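Local structure of cysteine hydrolase (Staphylococcus aureus, 6KUA) at the interface of chains A and B. The protein hydrolyses the amide of nicotinamide to give nicotinic acid and ammonia, as a nicotinamidase of the isochorismatase-like cysteine hydrolase family. Sequence-based numbering; all coordinates share one arbitrary frame. Chains: chain A/B, Cysteine hydrolase.

The interface of chains A and B. Residues chain A 107, 135-136, 139-140; chain B 173, 177.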
# COMPACT_ATOMS: atom_id res chain seq x y z
N TYR A 107 14.63 0.98 2.98
CA TYR A 107 15.01 0.05 4.05
C TYR A 107 13.98 -1.07 4.19
O TYR A 107 14.35 -2.24 4.38
CB TYR A 107 15.12 0.79 5.39
CG TYR A 107 15.96 2.06 5.38
CD1 TYR A 107 17.31 2.04 5.04
CD2 TYR A 107 15.40 3.28 5.76
CE1 TYR A 107 18.07 3.21 5.04
CE2 TYR A 107 16.15 4.45 5.78
CZ TYR A 107 17.48 4.40 5.43
OH TYR A 107 18.21 5.57 5.45
N ASP A 135 18.11 -2.05 13.83
CA ASP A 135 17.27 -0.88 14.05
C ASP A 135 17.07 -0.05 12.79
O ASP A 135 16.60 1.09 12.89
CB ASP A 135 17.85 -0.02 15.19
CG ASP A 135 19.27 0.47 14.88
OD1 ASP A 135 20.06 -0.30 14.30
OD2 ASP A 135 19.60 1.63 15.21
N ILE A 136 17.41 -0.58 11.61
CA ILE A 136 17.08 0.12 10.36
C ILE A 136 16.29 -0.83 9.44
O ILE A 136 15.06 -0.90 9.54
CB ILE A 136 18.35 0.67 9.67
CG1 ILE A 136 19.22 1.39 10.71
CG2 ILE A 136 17.98 1.65 8.54
CD1 ILE A 136 20.46 2.03 10.18
N LEU A 139 14.23 -3.42 11.30
CA LEU A 139 13.14 -2.76 12.01
C LEU A 139 12.03 -2.34 11.05
O LEU A 139 10.85 -2.62 11.28
CB LEU A 139 13.67 -1.54 12.77
CG LEU A 139 12.61 -0.53 13.26
CD1 LEU A 139 11.89 -1.09 14.47
CD2 LEU A 139 13.22 0.86 13.60
N HIS A 140 12.40 -1.65 9.97
CA HIS A 140 11.41 -1.20 9.00
C HIS A 140 10.69 -2.39 8.37
O HIS A 140 9.47 -2.34 8.15
CB HIS A 140 12.06 -0.34 7.91
CG HIS A 140 12.51 1.01 8.40
ND1 HIS A 140 12.46 2.13 7.60
CD2 HIS A 140 13.04 1.42 9.58
CE1 HIS A 140 12.93 3.17 8.26
NE2 HIS A 140 13.28 2.77 9.47
N HIS B 173 17.22 8.36 15.06
CA HIS B 173 16.78 7.64 13.87
C HIS B 173 16.13 8.59 12.88
O HIS B 173 16.44 8.56 11.68
CB HIS B 173 15.80 6.52 14.26
CG HIS B 173 15.40 5.64 13.11
ND1 HIS B 173 16.18 4.61 12.64
CD2 HIS B 173 14.27 5.63 12.35
CE1 HIS B 173 15.56 3.99 11.65
NE2 HIS B 173 14.40 4.60 11.45
N SER B 177 18.52 8.43 9.65
CA SER B 177 17.97 7.49 8.69
C SER B 177 16.85 8.05 7.86
O SER B 177 16.74 7.70 6.68
CB SER B 177 17.47 6.23 9.40
OG SER B 177 18.58 5.45 9.83
O HOH W 1 18.83 4.15 13.97
O HOH W 2 20.30 4.89 7.68
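A:His140 and B:His173 meet tip to tip across a two-fold interface of the deposited assembly, whose role in solution the structure alone does not show; the chain A side is the stretch around the nucleophilic cysteine of isochorismatase-like hydrolases, which begins helix 137-147. Their NE2 atoms lie 2.9 Å apart in a nearly straight hydrogen bond, 175° at the hydrogen; which ring gives the proton is not seen. The planes are turned 60° against each other, and the rings meet edge to edge at the NE2 atoms. B:His173 extends with CG anti to its backbone N (chi1 -174°), which carries the ring across to chain A. Its opposite nitrogen, ND1, binds a water at 3.0 Å in the ring plane, and this water reaches carboxylate oxygen OD2 of A:Asp135 at 2.9 Å. Both ring nitrogens thus have partners, fixing the ring's rotation, and the acid nearby may favour a protonated imidazole. CB of B:Ser177 covers one face of B:His173, toward its rim. The carbonyl O of that serine lies at the edge of the A:Tyr107 ring and takes a hydrogen bond from phenol OH at 2.9 Å, on a lone pair. A second water joins the same OH to B:Ser177 OG, while A:Ile136 CG2 packs on one face of the tyrosine ring. A:Asp135 and A:Ile136 end the connection from strand 126-132 into helix 137-147, A:Tyr107 lies in the loop just after strand 99-104, and B:Ser177 immediately follows helix 164-176.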